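Local coordinates for erythrocyte membrane protein 1 (Plasmodium falciparum, PDB 6S8T) that probably binds host cell surface receptors such as ICAM-1 through the DBLbeta domain of PfEMP1 that this chain represents, at residues G74-G78 with A79-K83; L142-V145 with Q146-A149; Q204-L207 with Q208-Q212; E254-R257 with H258-W261. All coordinates share one frame; numbering follows the deposited sequence.

How the contacts relate
Contact 2 occupies the middle of the set and touches two of the others. Against contact 1 it packs through Ala79 CB and Ala148 CA, 4.1 Å apart. Contact 4 lies closest by centres, about 11 Å away; there Gln146 NE2 reaches Gln259 O at 2.9 Å, probably a hydrogen bond, and Val145 CG1 meets Val260 CG2 at 3.8 Å. Contact 3, with its centre about 16 Å from that of contact 2, touches none of the other three, yet helix 121-124 is met by side chains of contacts 1, 2 and 3. Contacts 2, 3 and 4 lie on helices 137-163, 202-221 and 246-268 of the Duffy binding domain, and contact 1 is a loop set against the first.

Contact 1: residues G74-G78 with A79-K83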
ATOM      1  N   GLY A  74      28.565  11.543  -3.474  1.00155.47           N
ATOM      2  CA  GLY A  74      28.559  10.344  -2.664  1.00146.64           C
ATOM      3  C   GLY A  74      27.868  10.555  -1.330  1.00139.03           C
ATOM      4  O   GLY A  74      27.837  11.656  -0.782  1.00141.14           O
ATOM      5  N   ASN A  75      27.281   9.472  -0.821  1.00130.68           N
ATOM      6  CA  ASN A  75      26.647   9.456   0.493  1.00125.64           C
ATOM      7  C   ASN A  75      25.407  10.340   0.531  1.00124.73           C
ATOM      8  O   ASN A  75      24.718  10.405   1.554  1.00122.21           O
ATOM      9  CB  ASN A  75      27.645   9.871   1.584  1.00125.85           C
ATOM     10  CG  ASN A  75      28.696   8.814   1.830  1.00125.37           C
ATOM     11  OD1 ASN A  75      28.578   7.692   1.338  1.00123.52           O
ATOM     12  ND2 ASN A  75      29.723   9.154   2.605  1.00127.73           N
ATOM     13  N   ASN A  76      25.122  11.038  -0.566  1.00127.98           N
ATOM     14  CA  ASN A  76      23.893  11.802  -0.695  1.00130.00           C
ATOM     15  C   ASN A  76      22.964  11.273  -1.778  1.00127.80           C
ATOM     16  O   ASN A  76      21.820  11.732  -1.863  1.00127.72           O
ATOM     17  CB  ASN A  76      24.207  13.278  -0.979  1.00134.93           C
ATOM     18  CG  ASN A  76      23.005  14.177  -0.770  1.00134.83           C
ATOM     19  OD1 ASN A  76      22.309  14.534  -1.720  1.00133.33           O
ATOM     20  ND2 ASN A  76      22.746  14.535   0.482  1.00136.17           N
ATOM     21  N   GLY A  77      23.405  10.312  -2.584  1.00125.42           N
ATOM     22  CA  GLY A  77      22.580   9.788  -3.652  1.00119.06           C
ATOM     23  C   GLY A  77      21.981   8.427  -3.360  1.00113.74           C
ATOM     24  O   GLY A  77      21.667   7.676  -4.288  1.00115.14           O
ATOM     25  N   GLY A  78      21.816   8.095  -2.079  1.00 98.88           N
ATOM     26  CA  GLY A  78      21.191   6.842  -1.722  1.00 84.40           C
ATOM     27  C   GLY A  78      19.686   6.870  -1.908  1.00 72.47           C
ATOM     28  O   GLY A  78      19.054   7.925  -1.955  1.00 69.77           O
ATOM     29  N   ALA A  79      19.103   5.675  -2.020  1.00 63.54           N
ATOM     30  CA  ALA A  79      17.660   5.586  -2.209  1.00 57.03           C
ATOM     31  C   ALA A  79      16.901   5.996  -0.955  1.00 58.26           C
ATOM     32  O   ALA A  79      15.811   6.572  -1.055  1.00 51.52           O
ATOM     33  CB  ALA A  79      17.267   4.173  -2.635  1.00 55.41           C
ATOM     34  N   CYS A  80      17.450   5.715   0.229  1.00 54.31           N
ATOM     35  CA  CYS A  80      16.824   6.102   1.485  1.00 55.51           C
ATOM     36  C   CYS A  80      17.323   7.446   2.002  1.00 56.48           C
ATOM     37  O   CYS A  80      17.127   7.754   3.184  1.00 57.12           O
ATOM     38  CB  CYS A  80      17.043   5.026   2.551  1.00 60.14           C
ATOM     39  SG  CYS A  80      16.197   3.445   2.283  1.00 68.89           S
ATOM     40  N   THR A  81      17.957   8.250   1.152  1.00 63.11           N
ATOM     41  CA  THR A  81      18.540   9.510   1.600  1.00 60.94           C
ATOM     42  C   THR A  81      17.452  10.464   2.074  1.00 63.19           C
ATOM     43  O   THR A  81      16.544  10.819   1.313  1.00 58.57           O
ATOM     44  CB  THR A  81      19.354  10.148   0.475  1.00 63.51           C
ATOM     45  OG1 THR A  81      20.503   9.339   0.196  1.00 64.11           O
ATOM     46  CG2 THR A  81      19.812  11.541   0.875  1.00 67.60           C
ATOM     47  N   GLY A  82      17.539  10.861   3.339  1.00 63.33           N
ATOM     48  CA  GLY A  82      16.615  11.829   3.902  1.00 65.58           C
ATOM     49  C   GLY A  82      15.178  11.371   4.036  1.00 64.52           C
ATOM     50  O   GLY A  82      14.259  12.173   3.833  1.00 66.22           O
ATOM     51  N   LYS A  83      14.957  10.106   4.382  1.00 62.62           N
ATOM     52  CA  LYS A  83      13.618   9.562   4.551  1.00 58.14           C
ATOM     53  C   LYS A  83      13.378   9.202   6.012  1.00 57.24           C
ATOM     54  O   LYS A  83      14.245   8.616   6.667  1.00 57.34           O
ATOM     55  CB  LYS A  83      13.406   8.325   3.669  1.00 56.37           C
ATOM     56  CG  LYS A  83      13.579   8.575   2.171  1.00 53.85           C
ATOM     57  CD  LYS A  83      12.492   9.490   1.619  1.00 50.01           C
ATOM     58  CE  LYS A  83      12.698   9.757   0.137  1.00 50.83           C
ATOM     59  NZ  LYS A  83      11.689  10.703  -0.417  1.00 49.62           N
TER
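Thr81 folds back over Gly78 and grips its carbonyl with both the backbone and the side chain. The hydroxyl OG1 donates to Gly78 O at 3.0 Å, but it comes at the oxygen broadside, with a C=O...O angle of 98° and about 40° out of the carbonyl plane. The amide N of Thr81 gives a second, weak bond to Gly78 O, 3.3 Å long, so a single oxygen takes two donors from one residue. The side-chain torsion divides the two branches: OG1 lies beside the backbone N (chi1 -67°), near the glycine peptide, while CG2 is turned anti to that N. From there CG2 faces the preceding chain and meets Asn76 O at 3.4 Å, with the amide ND2 of Asn76 farther off, 4.2 Å from CG2. Gly78 is itself buried.

Beyond this first shell, the chain turns again at once. Lys83 N approaches Cys80 O at 3.4 Å, a weak bond, and Gly82 at the third position has the positive phi (67°) expected there in a type II turn. The position of the loop is set from outside: Cys80 is joined to Cys119 in a disulfide, Lys83 NZ forms a salt bridge with Glu124, and Ala79 rests on Asn122 and on Met151 of helix 137-163. The arrangement is thus a type I beta turn from Gly78 to Thr81 overlapping a type II turn from Cys80 to Lys83, in a disulfide-tied loop of the DBLbeta domain.

Contact 2: residues L142-V145 with Q146-A149; sequences LGDV and QLAA
Leu142 and Gln146 pack one turn apart on the alpha-helix 137-163, part of the largely helical Duffy binding domain. Four successive backbone bonds of the i to i+4 pattern join the segments, among them Gln146 N to Leu142 O at 2.8 Å (N-H...O angle 159°) and Ala148 N to Asp144 O at 3.1 Å. The side chain of Gln146 stays beside its own backbone N (chi1 -73°) and is extended beyond CG, which carries it back along the helix toward the preceding turn. Its CG passes the carbonyl of Leu142, 3.3 Å from Leu142 O, and also touches Leu142 CD1 at 3.7 Å. Farther out the amide and the leucine fork cross obliquely, OE1 coming within 3.5 Å of Leu142 CG. This oxygen is buried beside the leucine side chain and has no hydrogen-bond partner in the model, whereas the other end of the amide, NE2, is satisfied by Gln259 O on helix 246-268. The NE2 bond probably helps to fix how the amide is turned.

The remaining side chains add short contacts of methyl or methylene carbon to the carbonyls of the turn before: Leu147 CB lies 3.4 Å from Gly143 O and Ala148 CB 3.5 Å from Asp144 O. Every residue here is buried. The carboxylate of Asp144 is held by Ser68, Asn69 and Asn122, while Val145 and Ala149 face Val260 of helix 246-268 and Leu189 of helix 172-194, so that this helix is wedged between those two helices and the short helix 121-124.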
ATOM      1  N   LEU A 142      15.942   0.009 -15.259  1.00 45.90           N
ATOM      2  CA  LEU A 142      15.764  -1.159 -14.400  1.00 45.41           C
ATOM      3  C   LEU A 142      16.766  -1.160 -13.251  1.00 44.09           C
ATOM      4  O   LEU A 142      16.438  -1.580 -12.135  1.00 44.35           O
ATOM      5  CB  LEU A 142      15.894  -2.440 -15.222  1.00 49.26           C
ATOM      6  CG  LEU A 142      15.828  -3.752 -14.435  1.00 47.54           C
ATOM      7  CD1 LEU A 142      14.493  -3.879 -13.726  1.00 40.95           C
ATOM      8  CD2 LEU A 142      16.079  -4.951 -15.340  1.00 49.87           C
ATOM      9  N   GLY A 143      17.988  -0.688 -13.503  1.00 46.60           N
ATOM     10  CA  GLY A 143      18.986  -0.650 -12.445  1.00 51.42           C
ATOM     11  C   GLY A 143      18.568   0.221 -11.276  1.00 50.62           C
ATOM     12  O   GLY A 143      18.703  -0.176 -10.116  1.00 56.20           O
ATOM     13  N   ASP A 144      18.039   1.412 -11.562  1.00 47.05           N
ATOM     14  CA  ASP A 144      17.619   2.305 -10.488  1.00 47.38           C
ATOM     15  C   ASP A 144      16.338   1.821  -9.818  1.00 48.19           C
ATOM     16  O   ASP A 144      16.136   2.068  -8.622  1.00 49.19           O
ATOM     17  CB  ASP A 144      17.451   3.727 -11.023  1.00 49.40           C
ATOM     18  CG  ASP A 144      18.689   4.588 -10.793  1.00 56.88           C
ATOM     19  OD1 ASP A 144      19.190   4.619  -9.646  1.00 57.03           O
ATOM     20  OD2 ASP A 144      19.167   5.224 -11.758  1.00 60.07           O
ATOM     21  N   VAL A 145      15.465   1.134 -10.557  1.00 48.77           N
ATOM     22  CA  VAL A 145      14.265   0.572  -9.944  1.00 43.59           C
ATOM     23  C   VAL A 145      14.632  -0.589  -9.028  1.00 43.22           C
ATOM     24  O   VAL A 145      14.059  -0.746  -7.942  1.00 42.19           O
ATOM     25  CB  VAL A 145      13.256   0.149 -11.029  1.00 40.27           C
ATOM     26  CG1 VAL A 145      12.089  -0.607 -10.410  1.00 34.85           C
ATOM     27  CG2 VAL A 145      12.756   1.365 -11.788  1.00 37.72           C
ATOM     28  N   GLN A 146      15.592  -1.419  -9.445  1.00 43.53           N
ATOM     29  CA  GLN A 146      16.026  -2.525  -8.599  1.00 45.49           C
ATOM     30  C   GLN A 146      16.804  -2.034  -7.385  1.00 48.12           C
ATOM     31  O   GLN A 146      16.719  -2.640  -6.310  1.00 45.92           O
ATOM     32  CB  GLN A 146      16.871  -3.511  -9.406  1.00 45.98           C
ATOM     33  CG  GLN A 146      16.072  -4.350 -10.395  1.00 46.38           C
ATOM     34  CD  GLN A 146      16.937  -5.340 -11.148  1.00 48.54           C
ATOM     35  OE1 GLN A 146      17.861  -4.955 -11.862  1.00 51.82           O
ATOM     36  NE2 GLN A 146      16.646  -6.625 -10.986  1.00 48.30           N
ATOM     37  N   LEU A 147      17.567  -0.947  -7.532  1.00 51.52           N
ATOM     38  CA  LEU A 147      18.265  -0.383  -6.381  1.00 55.06           C
ATOM     39  C   LEU A 147      17.278   0.158  -5.355  1.00 53.41           C
ATOM     40  O   LEU A 147      17.442  -0.064  -4.149  1.00 54.34           O
ATOM     41  CB  LEU A 147      19.228   0.716  -6.829  1.00 59.86           C
ATOM     42  CG  LEU A 147      19.979   1.431  -5.703  1.00 64.56           C
ATOM     43  CD1 LEU A 147      20.968   0.491  -5.026  1.00 66.39           C
ATOM     44  CD2 LEU A 147      20.686   2.672  -6.222  1.00 67.83           C
ATOM     45  N   ALA A 148      16.241   0.863  -5.814  1.00 50.31           N
ATOM     46  CA  ALA A 148      15.242   1.387  -4.890  1.00 45.82           C
ATOM     47  C   ALA A 148      14.469   0.260  -4.216  1.00 44.90           C
ATOM     48  O   ALA A 148      14.190   0.326  -3.013  1.00 43.53           O
ATOM     49  CB  ALA A 148      14.290   2.332  -5.623  1.00 37.20           C
ATOM     50  N   ALA A 149      14.132  -0.791  -4.969  1.00 44.06           N
ATOM     51  CA  ALA A 149      13.373  -1.900  -4.400  1.00 40.48           C
ATOM     52  C   ALA A 149      14.170  -2.634  -3.326  1.00 43.20           C
ATOM     53  O   ALA A 149      13.614  -3.026  -2.292  1.00 44.21           O
ATOM     54  CB  ALA A 149      12.949  -2.865  -5.506  1.00 32.98           C
TER

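Contact 3: residues Q204-L207 with Q208-Q212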
ATOM      1  N   GLN A 204       6.908  13.915  -5.634  1.00 44.32           N
ATOM      2  CA  GLN A 204       6.330  12.963  -6.576  1.00 41.71           C
ATOM      3  C   GLN A 204       6.105  13.594  -7.946  1.00 46.68           C
ATOM      4  O   GLN A 204       6.263  12.918  -8.969  1.00 48.08           O
ATOM      5  CB  GLN A 204       5.022  12.400  -6.017  1.00 39.68           C
ATOM      6  CG  GLN A 204       5.154  11.777  -4.630  1.00 39.01           C
ATOM      7  CD  GLN A 204       6.199  10.675  -4.577  1.00 37.18           C
ATOM      8  OE1 GLN A 204       6.166   9.729  -5.367  1.00 34.58           O
ATOM      9  NE2 GLN A 204       7.140  10.798  -3.648  1.00 36.76           N
ATOM     10  N   THR A 205       5.739  14.878  -7.987  1.00 50.41           N
ATOM     11  CA  THR A 205       5.606  15.581  -9.261  1.00 53.55           C
ATOM     12  C   THR A 205       6.931  15.611 -10.012  1.00 54.78           C
ATOM     13  O   THR A 205       6.969  15.400 -11.230  1.00 53.67           O
ATOM     14  CB  THR A 205       5.093  17.003  -9.022  1.00 57.03           C
ATOM     15  OG1 THR A 205       3.802  16.950  -8.402  1.00 59.23           O
ATOM     16  CG2 THR A 205       4.991  17.769 -10.335  1.00 56.23           C
ATOM     17  N   LYS A 206       8.031  15.874  -9.301  1.00 56.37           N
ATOM     18  CA  LYS A 206       9.347  15.833  -9.927  1.00 56.67           C
ATOM     19  C   LYS A 206       9.699  14.421 -10.380  1.00 54.10           C
ATOM     20  O   LYS A 206      10.312  14.235 -11.438  1.00 55.55           O
ATOM     21  CB  LYS A 206      10.402  16.365  -8.957  1.00 60.00           C
ATOM     22  CG  LYS A 206      11.824  16.318  -9.485  1.00 65.54           C
ATOM     23  CD  LYS A 206      12.791  16.981  -8.518  1.00 71.58           C
ATOM     24  CE  LYS A 206      12.734  16.327  -7.148  1.00 71.93           C
ATOM     25  NZ  LYS A 206      13.686  16.955  -6.191  1.00 77.89           N
ATOM     26  N   LEU A 207       9.312  13.413  -9.595  1.00 51.37           N
ATOM     27  CA  LEU A 207       9.595  12.032  -9.968  1.00 47.43           C
ATOM     28  C   LEU A 207       8.825  11.630 -11.222  1.00 48.42           C
ATOM     29  O   LEU A 207       9.391  11.009 -12.131  1.00 47.29           O
ATOM     30  CB  LEU A 207       9.268  11.106  -8.796  1.00 46.82           C
ATOM     31  CG  LEU A 207       9.284   9.590  -8.999  1.00 50.43           C
ATOM     32  CD1 LEU A 207      10.531   9.141  -9.730  1.00 56.77           C
ATOM     33  CD2 LEU A 207       9.187   8.894  -7.649  1.00 46.68           C
ATOM     34  N   GLN A 208       7.541  11.983 -11.297  1.00 47.63           N
ATOM     35  CA  GLN A 208       6.757  11.641 -12.479  1.00 46.29           C
ATOM     36  C   GLN A 208       7.259  12.368 -13.719  1.00 50.74           C
ATOM     37  O   GLN A 208       7.130  11.847 -14.833  1.00 53.71           O
ATOM     38  CB  GLN A 208       5.281  11.954 -12.242  1.00 43.92           C
ATOM     39  CG  GLN A 208       4.610  11.025 -11.249  1.00 41.39           C
ATOM     40  CD  GLN A 208       4.629   9.579 -11.707  1.00 39.86           C
ATOM     41  OE1 GLN A 208       4.476   9.288 -12.896  1.00 38.07           O
ATOM     42  NE2 GLN A 208       4.827   8.661 -10.763  1.00 35.59           N
ATOM     43  N   GLY A 209       7.837  13.560 -13.553  1.00 51.24           N
ATOM     44  CA  GLY A 209       8.347  14.285 -14.704  1.00 53.88           C
ATOM     45  C   GLY A 209       9.543  13.602 -15.338  1.00 56.37           C
ATOM     46  O   GLY A 209       9.704  13.620 -16.562  1.00 60.19           O
ATOM     47  N   HIS A 210      10.399  12.992 -14.514  1.00 50.04           N
ATOM     48  CA  HIS A 210      11.541  12.257 -15.043  1.00 48.59           C
ATOM     49  C   HIS A 210      11.090  11.044 -15.845  1.00 47.90           C
ATOM     50  O   HIS A 210      11.658  10.747 -16.902  1.00 50.41           O
ATOM     51  CB  HIS A 210      12.465  11.829 -13.904  1.00 50.34           C
ATOM     52  CG  HIS A 210      13.089  12.972 -13.166  1.00 55.95           C
ATOM     53  ND1 HIS A 210      13.217  14.232 -13.711  1.00 60.28           N
ATOM     54  CD2 HIS A 210      13.623  13.045 -11.923  1.00 57.61           C
ATOM     55  CE1 HIS A 210      13.802  15.031 -12.837  1.00 62.51           C
ATOM     56  NE2 HIS A 210      14.059  14.335 -11.744  1.00 59.53           N
ATOM     57  N   LEU A 211      10.066  10.335 -15.363  1.00 47.97           N
ATOM     58  CA  LEU A 211       9.604   9.135 -16.056  1.00 47.06           C
ATOM     59  C   LEU A 211       8.957   9.477 -17.394  1.00 49.03           C
ATOM     60  O   LEU A 211       9.087   8.718 -18.362  1.00 51.15           O
ATOM     61  CB  LEU A 211       8.628   8.359 -15.172  1.00 45.98           C
ATOM     62  CG  LEU A 211       9.181   7.824 -13.849  1.00 42.84           C
ATOM     63  CD1 LEU A 211       8.102   7.064 -13.084  1.00 36.40           C
ATOM     64  CD2 LEU A 211      10.393   6.941 -14.092  1.00 40.53           C
ATOM     65  N   GLN A 212       8.257  10.610 -17.472  1.00 47.72           N
ATOM     66  CA  GLN A 212       7.637  11.000 -18.733  1.00 51.03           C
ATOM     67  C   GLN A 212       8.676  11.302 -19.803  1.00 57.16           C
ATOM     68  O   GLN A 212       8.433  11.049 -20.989  1.00 61.77           O
ATOM     69  CB  GLN A 212       6.723  12.202 -18.517  1.00 53.63           C
ATOM     70  CG  GLN A 212       5.546  11.901 -17.611  1.00 57.11           C
ATOM     71  CD  GLN A 212       4.782  13.145 -17.213  1.00 64.26           C
ATOM     72  OE1 GLN A 212       3.836  13.079 -16.425  1.00 63.89           O
ATOM     73  NE2 GLN A 212       5.189  14.290 -17.753  1.00 69.03           N
TER
HETATM   74  O   HOH W   1       5.203   9.105  -7.952  1.00 32.62           O
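His210 lays its imidazole over the carbonyl of Lys206, one turn earlier on the same helix. At the base of the side chain, CB meets Leu207 O at 3.6 Å. The chi1 of -64° leaves CG beside the backbone N, and from there the ring is swung back toward the preceding turn, CG standing 3.5 Å from Lys206 O. That oxygen lies over the centre of one ring face, 3.4 Å above the plane, with ND1 and CD2 also close round it. CE1 is near both this oxygen and Lys206 CG. At the far end of the ring, NE2 is 3.7 Å from Lys206 CG, because the lysine runs alongside the histidine, both side chains pointing the same way. NE2 also forms a weak hydrogen bond with Glu124 O. Lys206 O thus lies against the ring face while accepting weak bonds from the amides of Gly209 and His210.

A second link on this helix joins two glutamines through water. Gln208 N bonds to Gln204 O at 2.8 Å. Gln208 CG lies 3.4 Å from the same oxygen, Gln204 O. Bends in both side chains bring their amides to one water molecule, which donates to Gln204 OE1 at 2.8 Å and accepts from Gln208 NE2 at 2.9 Å. Gln204 OE1 is also bonded by Arg115, and Gln208 by Arg249 through OE1 and by Ile192 O through NE2. Gln208 ties helix 202-221 to helices 172-194 and 246-268 and Gln204 ties it to helix 113-116, while Leu207 packs on Leu123 and Glu124 of helix 121-124 and His210 reaches Leu126 just after it.

Contact 4: residues E254-R257 with H258-W261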
ATOM      1  N   GLU A 254       5.185  -5.155 -16.983  1.00 29.43           N
ATOM      2  CA  GLU A 254       4.923  -6.579 -17.186  1.00 30.56           C
ATOM      3  C   GLU A 254       6.190  -7.332 -17.569  1.00 35.48           C
ATOM      4  O   GLU A 254       6.379  -8.489 -17.174  1.00 33.17           O
ATOM      5  CB  GLU A 254       3.859  -6.775 -18.267  1.00 40.65           C
ATOM      6  CG  GLU A 254       2.456  -6.439 -17.817  1.00 43.61           C
ATOM      7  CD  GLU A 254       2.028  -7.273 -16.630  1.00 46.88           C
ATOM      8  OE1 GLU A 254       2.157  -8.518 -16.697  1.00 44.73           O
ATOM      9  OE2 GLU A 254       1.581  -6.679 -15.623  1.00 47.39           O
ATOM     10  N   ALA A 255       7.062  -6.695 -18.350  1.00 36.46           N
ATOM     11  CA  ALA A 255       8.276  -7.352 -18.813  1.00 37.70           C
ATOM     12  C   ALA A 255       9.313  -7.512 -17.707  1.00 40.75           C
ATOM     13  O   ALA A 255      10.122  -8.444 -17.758  1.00 45.35           O
ATOM     14  CB  ALA A 255       8.877  -6.570 -19.981  1.00 36.36           C
ATOM     15  N   ASN A 256       9.309  -6.630 -16.703  1.00 36.63           N
ATOM     16  CA  ASN A 256      10.396  -6.594 -15.731  1.00 40.66           C
ATOM     17  C   ASN A 256       9.938  -6.670 -14.277  1.00 38.17           C
ATOM     18  O   ASN A 256      10.771  -6.514 -13.378  1.00 38.52           O
ATOM     19  CB  ASN A 256      11.242  -5.331 -15.927  1.00 40.47           C
ATOM     20  CG  ASN A 256      11.830  -5.233 -17.319  1.00 44.56           C
ATOM     21  OD1 ASN A 256      12.704  -6.014 -17.693  1.00 49.81           O
ATOM     22  ND2 ASN A 256      11.358  -4.261 -18.095  1.00 43.60           N
ATOM     23  N   ARG A 257       8.649  -6.911 -14.016  1.00 36.32           N
ATOM     24  CA  ARG A 257       8.169  -6.901 -12.637  1.00 36.82           C
ATOM     25  C   ARG A 257       8.816  -7.998 -11.800  1.00 39.70           C
ATOM     26  O   ARG A 257       9.025  -7.813 -10.595  1.00 40.97           O
ATOM     27  CB  ARG A 257       6.646  -7.038 -12.598  1.00 35.00           C
ATOM     28  CG  ARG A 257       6.119  -8.324 -13.210  1.00 34.87           C
ATOM     29  CD  ARG A 257       4.602  -8.297 -13.356  1.00 35.07           C
ATOM     30  NE  ARG A 257       3.910  -8.342 -12.073  1.00 33.41           N
ATOM     31  CZ  ARG A 257       3.572  -9.467 -11.449  1.00 32.33           C
ATOM     32  NH1 ARG A 257       3.869 -10.642 -11.988  1.00 32.96           N
ATOM     33  NH2 ARG A 257       2.942  -9.419 -10.284  1.00 31.04           N
ATOM     34  N   HIS A 258       9.149  -9.139 -12.411  1.00 40.98           N
ATOM     35  CA  HIS A 258       9.724 -10.226 -11.626  1.00 47.10           C
ATOM     36  C   HIS A 258      11.148  -9.909 -11.185  1.00 44.50           C
ATOM     37  O   HIS A 258      11.529 -10.212 -10.049  1.00 43.96           O
ATOM     38  CB  HIS A 258       9.704 -11.538 -12.401  1.00 58.55           C
ATOM     39  CG  HIS A 258      10.420 -12.639 -11.687  1.00 75.56           C
ATOM     40  ND1 HIS A 258       9.905 -13.249 -10.562  1.00 79.37           N
ATOM     41  CD2 HIS A 258      11.635 -13.198 -11.895  1.00 82.32           C
ATOM     42  CE1 HIS A 258      10.761 -14.156 -10.126  1.00 82.70           C
ATOM     43  NE2 HIS A 258      11.820 -14.142 -10.915  1.00 83.65           N
ATOM     44  N   GLN A 259      11.960  -9.327 -12.072  1.00 42.22           N
ATOM     45  CA  GLN A 259      13.315  -8.945 -11.684  0.50 44.65           C
ATOM     46  C   GLN A 259      13.301  -7.895 -10.585  1.00 44.69           C
ATOM     47  O   GLN A 259      14.248  -7.810  -9.794  1.00 47.67           O
ATOM     48  CB  GLN A 259      14.091  -8.432 -12.897  0.50 44.51           C
ATOM     49  CG  GLN A 259      14.411  -9.500 -13.925  0.50 46.47           C
ATOM     50  CD  GLN A 259      15.144  -8.945 -15.130  0.50 48.91           C
ATOM     51  OE1 GLN A 259      14.525  -8.460 -16.078  0.50 49.56           O
ATOM     52  NE2 GLN A 259      16.472  -9.011 -15.100  0.50 51.68           N
ATOM     53  N   VAL A 260      12.243  -7.084 -10.523  1.00 40.47           N
ATOM     54  CA  VAL A 260      12.118  -6.121  -9.438  1.00 40.01           C
ATOM     55  C   VAL A 260      11.870  -6.845  -8.120  1.00 40.64           C
ATOM     56  O   VAL A 260      12.511  -6.551  -7.103  1.00 38.85           O
ATOM     57  CB  VAL A 260      11.005  -5.106  -9.758  1.00 34.46           C
ATOM     58  CG1 VAL A 260      10.729  -4.220  -8.559  1.00 32.28           C
ATOM     59  CG2 VAL A 260      11.396  -4.267 -10.973  1.00 33.80           C
ATOM     60  N   TRP A 261      10.960  -7.826  -8.125  1.00 38.37           N
ATOM     61  CA  TRP A 261      10.693  -8.603  -6.918  1.00 38.45           C
ATOM     62  C   TRP A 261      11.900  -9.434  -6.500  1.00 41.89           C
ATOM     63  O   TRP A 261      12.083  -9.692  -5.304  1.00 41.71           O
ATOM     64  CB  TRP A 261       9.475  -9.503  -7.126  1.00 32.58           C
ATOM     65  CG  TRP A 261       9.164 -10.379  -5.944  1.00 32.27           C
ATOM     66  CD1 TRP A 261       9.288 -11.736  -5.874  1.00 34.21           C
ATOM     67  CD2 TRP A 261       8.687  -9.953  -4.662  1.00 31.41           C
ATOM     68  NE1 TRP A 261       8.907 -12.183  -4.631  1.00 34.57           N
ATOM     69  CE2 TRP A 261       8.541 -11.106  -3.866  1.00 32.86           C
ATOM     70  CE3 TRP A 261       8.369  -8.709  -4.110  1.00 32.54           C
ATOM     71  CZ2 TRP A 261       8.088 -11.054  -2.549  1.00 32.74           C
ATOM     72  CZ3 TRP A 261       7.919  -8.657  -2.802  1.00 32.55           C
ATOM     73  CH2 TRP A 261       7.782  -9.822  -2.037  1.00 33.19           C
TER
HETATM   74  O   HOH W   2       7.845 -10.212 -15.325  1.00 46.20           O
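Val260 turns its side chain back on Asn256 across a kink in helix 246-268, within the Duffy binding domain. Its CG2 branch is the one that touches, 3.4 Å from Asn256 O, and its backbone N donates to the same oxygen at 3.3 Å, lying in the carbonyl plane. Next round the helix Trp261 N bonds to Arg257 O at 3.1 Å. Ahead of these two bonds the regular pattern fails: the i to i+4 bonds expected from the amides of His258 and Gln259 are missing, and Asn256 has a backbone conformation well off the helical one, with a phi of -127°.

The side chains on this bend diverge. Arg257 holds CG in the crowded position between its backbone N and carbonyl carbon (chi1 61°), which brings CG within 3.2 Å of His258 N. Its guanidinium is then carried off to Asp289, with which NH2 forms a salt bridge, whereas the ring of His258, its CG anti to the backbone N, goes to Thr285 through ND1. Asn256 points to another side, where its amide spans the backbone of Leu39 and Ala41, and Trp261 swings its indole away from the earlier turn, so that NE1 bonds Tyr280 O and the ring meets Phe186 edge to face.

Water fills in for the missing helical bond: one molecule donates to Glu254 O at 2.9 Å and accepts a weak bond from His258 N at 3.4 Å.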